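Local coordinates for DUF2235 domain-containing protein (Pseudomonas aeruginosa, PDB 4O5P), which probably hydrolyses membrane phospholipids as a type VI secretion effector of the Tle1 family, using a catalytic domain related to the alpha/beta hydrolases, at residues S179-V184 with L191-E196; L346-R351 with V687-E692. All coordinates share one frame; numbering follows the deposited sequence.

Overall arrangement
The two contacts follow one another along the chain, contact 1 closing before contact 2 opens, and they do not touch: their centres are 25 Å apart and their nearest atoms about 16 Å. Contact 1 (179-184 with 191-196) is a surface contact between segments with six residues between them, 22 Å from the centre of the chain. Contact 2 (346-351 with 687-692) is buried, 14 Å from that centre, and pairs segments from the catalytic and C-terminal family regions. It is also the one beside the probable active site: L346 touches D281, which with S237 and H379 has the geometry of a Ser-His-Asp triad, consistent with an alpha/beta-hydrolase phospholipase.

Contact 1: residues S179-V184 with L191-E196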
loop_
_atom_site.group_PDB
_atom_site.type_symbol
_atom_site.label_atom_id
_atom_site.label_comp_id
_atom_site.label_asym_id
_atom_site.label_seq_id
_atom_site.Cartn_x
_atom_site.Cartn_y
_atom_site.Cartn_z
ATOM N N SER A 179 9.165 16.578 -7.760
ATOM C CA SER A 179 9.860 15.725 -6.768
ATOM C C SER A 179 10.565 16.535 -5.687
ATOM O O SER A 179 10.930 17.702 -5.897
ATOM C CB SER A 179 10.897 14.825 -7.461
ATOM O OG SER A 179 11.536 13.944 -6.544
ATOM N N THR A 180 10.769 15.914 -4.527
ATOM C CA THR A 180 11.549 16.550 -3.476
ATOM C C THR A 180 13.013 16.106 -3.493
ATOM O O THR A 180 13.807 16.568 -2.673
ATOM C CB THR A 180 10.921 16.359 -2.083
ATOM O OG1 THR A 180 10.491 14.998 -1.921
ATOM C CG2 THR A 180 9.722 17.262 -1.944
ATOM N N ASN A 181 13.363 15.228 -4.437
ATOM C CA ASN A 181 14.755 14.799 -4.640
ATOM C C ASN A 181 15.531 14.376 -3.391
ATOM O O ASN A 181 16.671 14.805 -3.205
ATOM C CB ASN A 181 15.561 15.908 -5.330
ATOM C CG ASN A 181 14.899 16.411 -6.585
ATOM O OD1 ASN A 181 14.637 17.600 -6.720
ATOM N ND2 ASN A 181 14.627 15.507 -7.515
ATOM N N TRP A 182 14.935 13.557 -2.532
ATOM C CA TRP A 182 15.612 13.214 -1.283
ATOM C C TRP A 182 16.951 12.522 -1.524
ATOM O O TRP A 182 17.028 11.544 -2.268
ATOM C CB TRP A 182 14.727 12.352 -0.360
ATOM C CG TRP A 182 15.484 11.757 0.814
ATOM C CD1 TRP A 182 15.762 10.430 1.025
ATOM C CD2 TRP A 182 16.067 12.466 1.921
ATOM N NE1 TRP A 182 16.473 10.274 2.197
ATOM C CE2 TRP A 182 16.678 11.504 2.763
ATOM C CE3 TRP A 182 16.134 13.815 2.284
ATOM C CZ2 TRP A 182 17.349 11.853 3.943
ATOM C CZ3 TRP A 182 16.804 14.162 3.450
ATOM C CH2 TRP A 182 17.402 13.182 4.269
ATOM N N THR A 183 18.003 13.068 -0.915
ATOM C CA THR A 183 19.278 12.366 -0.784
ATOM C C THR A 183 20.073 12.805 0.451
ATOM O O THR A 183 19.715 13.768 1.143
ATOM C CB THR A 183 20.177 12.512 -2.037
ATOM O OG1 THR A 183 21.202 11.510 -1.996
ATOM C CG2 THR A 183 20.824 13.904 -2.099
ATOM N N VAL A 184 21.152 12.073 0.721
ATOM C CA VAL A 184 22.106 12.445 1.752
ATOM C C VAL A 184 23.467 12.537 1.088
ATOM O O VAL A 184 23.878 11.604 0.399
ATOM C CB VAL A 184 22.163 11.394 2.867
ATOM C CG1 VAL A 184 23.086 11.856 3.983
ATOM C CG2 VAL A 184 20.762 11.123 3.405
ATOM N N LEU A 191 19.225 16.558 1.909
ATOM C CA LEU A 191 18.761 17.521 0.925
ATOM C C LEU A 191 17.250 17.630 1.021
ATOM O O LEU A 191 16.524 16.756 0.543
ATOM C CB LEU A 191 19.179 17.133 -0.494
ATOM C CG LEU A 191 18.551 18.039 -1.560
ATOM C CD1 LEU A 191 19.237 19.405 -1.597
ATOM C CD2 LEU A 191 18.538 17.376 -2.930
ATOM N N LEU A 192 16.774 18.700 1.645
ATOM C CA LEU A 192 15.337 18.835 1.876
ATOM C C LEU A 192 14.695 19.885 0.969
ATOM O O LEU A 192 15.134 21.041 0.918
ATOM C CB LEU A 192 15.054 19.151 3.348
ATOM C CG LEU A 192 13.600 18.959 3.790
ATOM C CD1 LEU A 192 13.160 17.517 3.531
ATOM C CD2 LEU A 192 13.424 19.331 5.262
ATOM N N GLU A 193 13.657 19.474 0.250
ATOM C CA GLU A 193 12.899 20.403 -0.577
ATOM C C GLU A 193 11.424 20.411 -0.146
ATOM O O GLU A 193 10.906 19.425 0.376
ATOM C CB GLU A 193 13.048 20.067 -2.067
ATOM C CG GLU A 193 14.474 20.210 -2.626
ATOM C CD GLU A 193 14.577 19.823 -4.103
ATOM O OE1 GLU A 193 13.550 19.431 -4.693
ATOM O OE2 GLU A 193 15.686 19.901 -4.679
ATOM N N ASN A 194 10.766 21.543 -0.352
ATOM C CA ASN A 194 9.375 21.720 0.038
ATOM C C ASN A 194 8.441 21.219 -1.066
ATOM O O ASN A 194 8.256 21.896 -2.088
ATOM C CB ASN A 194 9.118 23.203 0.339
ATOM C CG ASN A 194 7.710 23.472 0.840
ATOM O OD1 ASN A 194 6.738 22.942 0.317
ATOM N ND2 ASN A 194 7.601 24.300 1.867
ATOM N N GLY A 195 7.853 20.041 -0.849
ATOM C CA GLY A 195 6.972 19.416 -1.822
ATOM C C GLY A 195 5.805 20.270 -2.293
ATOM O O GLY A 195 5.521 20.330 -3.492
ATOM N N GLU A 196 5.137 20.935 -1.355
ATOM C CA GLU A 196 3.993 21.776 -1.696
ATOM C C GLU A 196 4.404 22.840 -2.719
ATOM O O GLU A 196 3.793 22.976 -3.798
ATOM C CB GLU A 196 3.423 22.418 -0.428
ATOM C CG GLU A 196 2.026 23.003 -0.604
ATOM C CD GLU A 196 1.441 23.574 0.688
ATOM O OE1 GLU A 196 2.097 23.467 1.751
ATOM O OE2 GLU A 196 0.321 24.134 0.632
HETATM O O HOH W 1 13.882 16.461 0.215
#
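A water bridges the backbones of T180, L191 and E193, donating to the carbonyl oxygens T180 O and L191 O, the latter at 2.7 Å, and accepting from E193 N. It thus satisfies both carbonyls where the two segments, whose directions differ by 160°, do not bond directly. Further along, L191 N donates to T183 O at 2.9 Å. T180 packs through its methyl: CG2, anti to the carbonyl carbon, comes within 3.4 Å of E193 O and a tight 3.5 Å of G195 CA at the start of the helix. Its hydroxyl OG1 is bonded instead to E143. L191 places one methyl, CD2, 3.2 Å from N181 O. The six-membered part of the W182 indole approaches L191 O obliquely, with CE3 at 3.4 Å, while NE1 bonds to L605 O. E193 lays CB and CG against T180 O; its carboxylate oxygen OE1 forms a salt bridge with K198, whose NZ also bonds to S179 O. The lysine therefore joins two acceptors that would otherwise probably repel each other. S179 OG accepts from N181 N at 3.1 Å, an ST turn that shapes the bend after helix 168-178. The contact closes the base of a short surface excursion through strands 184-185 and 189-190, between helix 168-178 and helix 195-219, whose first turn is capped by N194 OD1 bonding to K197 N.

Contact 2: residues L346-R351 with V687-E692; sequences LDSIRR and VHFDNE
R350 meets F689 with CB and again with its guanidinium, CG and CD bridging between. CB meets the ring at CD2, 3.7 Å away; the bend at chi3 (73°) turns NE to within 3.5 Å of the same CD2. CZ sits 3.3 Å from CE2, NH1 lies 3.5 Å from the same CE2, and NH2 rests over the ring centre. The guanidinium and phenyl planes are 3° apart, a flat cation-pi stack. Polar partners help fix it: NE bonds to S364, and NH2 makes a salt bridge with E470 and reaches E692 OE1 through a water in the guanidinium plane. V687 CG1 covers the opposite face of F689, toward the rim, while S348 CB approaches CD2 obliquely at 3.4 Å. The backbones pair as parallel strands, joining the catalytic family region to the C-terminal one over 300 residues away: H688 N donates to L346 O at 2.8 Å, and S348 N to H688 O at 2.9 Å. On the other face of the sheet the planes of the D347 carboxylate and the H688 ring are nearly parallel, with D347 OD2 3.4 Å from H688 CB, and a water links OD2 to D690 O. A type II' turn from F689 to E692 leads into strand 692-693. Helix 469-487 packs on the face carrying L346, S348, V687 and F689, and L346 touches strand 331-336 of the large central sheet.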
loop_
_atom_site.group_PDB
_atom_site.type_symbol
_atom_site.label_atom_id
_atom_site.label_comp_id
_atom_site.label_asym_id
_atom_site.label_seq_id
_atom_site.Cartn_x
_atom_site.Cartn_y
_atom_site.Cartn_z
ATOM N N LEU A 346 -0.762 -1.251 9.058
ATOM C CA LEU A 346 -1.970 -0.664 8.544
ATOM C C LEU A 346 -2.037 0.819 8.919
ATOM O O LEU A 346 -1.619 1.224 10.006
ATOM C CB LEU A 346 -3.183 -1.413 9.117
ATOM C CG LEU A 346 -4.570 -0.928 8.699
ATOM C CD1 LEU A 346 -4.785 -1.075 7.181
ATOM C CD2 LEU A 346 -5.636 -1.693 9.467
ATOM N N ASP A 347 -2.522 1.637 7.998
ATOM C CA ASP A 347 -3.001 2.951 8.390
ATOM C C ASP A 347 -4.521 2.963 8.362
ATOM O O ASP A 347 -5.138 2.973 7.295
ATOM C CB ASP A 347 -2.438 4.063 7.489
ATOM C CG ASP A 347 -1.271 4.792 8.131
ATOM O OD1 ASP A 347 -0.128 4.309 7.985
ATOM O OD2 ASP A 347 -1.485 5.851 8.776
ATOM N N SER A 348 -5.120 2.985 9.542
ATOM C CA SER A 348 -6.561 3.186 9.642
ATOM C C SER A 348 -6.927 4.605 9.174
ATOM O O SER A 348 -6.082 5.493 9.149
ATOM C CB SER A 348 -6.999 2.981 11.089
ATOM O OG SER A 348 -8.384 3.250 11.268
ATOM N N ILE A 349 -8.176 4.820 8.791
ATOM C CA ILE A 349 -8.621 6.172 8.462
ATOM C C ILE A 349 -9.254 6.846 9.679
ATOM O O ILE A 349 -9.834 7.933 9.558
ATOM C CB ILE A 349 -9.635 6.186 7.324
ATOM C CG1 ILE A 349 -10.835 5.300 7.658
ATOM C CG2 ILE A 349 -8.983 5.766 6.009
ATOM C CD1 ILE A 349 -12.037 5.571 6.790
ATOM N N ARG A 350 -9.141 6.192 10.836
ATOM C CA ARG A 350 -9.530 6.785 12.129
ATOM C C ARG A 350 -8.533 7.867 12.552
ATOM O O ARG A 350 -7.326 7.758 12.311
ATOM C CB ARG A 350 -9.609 5.721 13.248
ATOM C CG ARG A 350 -10.608 6.047 14.397
ATOM C CD ARG A 350 -10.696 4.912 15.413
ATOM N NE ARG A 350 -9.504 4.828 16.268
ATOM C CZ ARG A 350 -9.138 3.728 16.913
ATOM N NH1 ARG A 350 -9.846 2.621 16.767
ATOM N NH2 ARG A 350 -8.052 3.721 17.666
ATOM N N ARG A 351 -9.044 8.917 13.181
ATOM C CA ARG A 351 -8.210 10.031 13.611
ATOM C C ARG A 351 -8.981 10.936 14.583
ATOM O O ARG A 351 -10.216 10.895 14.648
ATOM C CB ARG A 351 -7.755 10.837 12.394
ATOM C CG ARG A 351 -8.703 11.965 12.005
ATOM C CD ARG A 351 -10.027 11.498 11.397
ATOM N NE ARG A 351 -10.835 12.661 11.006
ATOM C CZ ARG A 351 -11.662 13.303 11.827
ATOM N NH1 ARG A 351 -11.807 12.885 13.082
ATOM N NH2 ARG A 351 -12.351 14.360 11.403
ATOM N N VAL A 687 -0.721 -0.766 13.737
ATOM C CA VAL A 687 -1.765 0.049 13.130
ATOM C C VAL A 687 -1.581 1.502 13.541
ATOM O O VAL A 687 -1.427 1.803 14.730
ATOM C CB VAL A 687 -3.186 -0.400 13.562
ATOM C CG1 VAL A 687 -4.255 0.433 12.828
ATOM C CG2 VAL A 687 -3.401 -1.859 13.282
ATOM N N HIS A 688 -1.567 2.392 12.558
ATOM C CA HIS A 688 -1.547 3.827 12.821
ATOM C C HIS A 688 -2.945 4.408 12.699
ATOM O O HIS A 688 -3.690 4.048 11.788
ATOM C CB HIS A 688 -0.633 4.550 11.826
ATOM C CG HIS A 688 0.810 4.174 11.954
ATOM N ND1 HIS A 688 1.342 3.047 11.365
ATOM C CD2 HIS A 688 1.830 4.767 12.616
ATOM C CE1 HIS A 688 2.627 2.964 11.658
ATOM N NE2 HIS A 688 2.948 3.995 12.418
ATOM N N PHE A 689 -3.298 5.310 13.608
ATOM C CA PHE A 689 -4.530 6.074 13.453
ATOM C C PHE A 689 -4.080 7.528 13.450
ATOM O O PHE A 689 -4.022 8.175 14.507
ATOM C CB PHE A 689 -5.522 5.831 14.597
ATOM C CG PHE A 689 -5.711 4.385 14.967
ATOM C CD1 PHE A 689 -4.868 3.771 15.893
ATOM C CD2 PHE A 689 -6.766 3.652 14.442
ATOM C CE1 PHE A 689 -5.061 2.438 16.248
ATOM C CE2 PHE A 689 -6.958 2.323 14.793
ATOM C CZ PHE A 689 -6.104 1.719 15.688
ATOM N N ASP A 690 -3.721 8.021 12.267
ATOM C CA ASP A 690 -3.101 9.336 12.135
ATOM C C ASP A 690 -1.811 9.408 12.950
ATOM O O ASP A 690 -0.852 8.713 12.637
ATOM C CB ASP A 690 -4.089 10.440 12.514
ATOM C CG ASP A 690 -3.553 11.841 12.236
ATOM O OD1 ASP A 690 -2.500 12.002 11.569
ATOM O OD2 ASP A 690 -4.222 12.796 12.676
ATOM N N ASN A 691 -1.776 10.239 13.986
ATOM C CA ASN A 691 -0.565 10.390 14.776
ATOM C C ASN A 691 -0.407 9.289 15.818
ATOM O O ASN A 691 0.670 9.117 16.370
ATOM C CB ASN A 691 -0.523 11.764 15.464
ATOM C CG ASN A 691 -1.668 11.960 16.443
ATOM O OD1 ASN A 691 -2.807 11.605 16.148
ATOM N ND2 ASN A 691 -1.368 12.515 17.615
ATOM N N GLU A 692 -1.486 8.555 16.082
ATOM C CA GLU A 692 -1.470 7.545 17.145
ATOM C C GLU A 692 -1.222 6.147 16.582
ATOM O O GLU A 692 -1.405 5.913 15.385
ATOM C CB GLU A 692 -2.808 7.564 17.907
ATOM C CG GLU A 692 -3.216 8.945 18.407
ATOM C CD GLU A 692 -4.471 8.915 19.254
ATOM O OE1 GLU A 692 -5.508 8.384 18.798
ATOM O OE2 GLU A 692 -4.415 9.420 20.394
HETATM O O HOH W 2 -3.811 6.646 9.799
HETATM O O HOH W 3 -0.234 7.864 9.850
HETATM O O HOH W 4 -6.247 5.968 18.621
#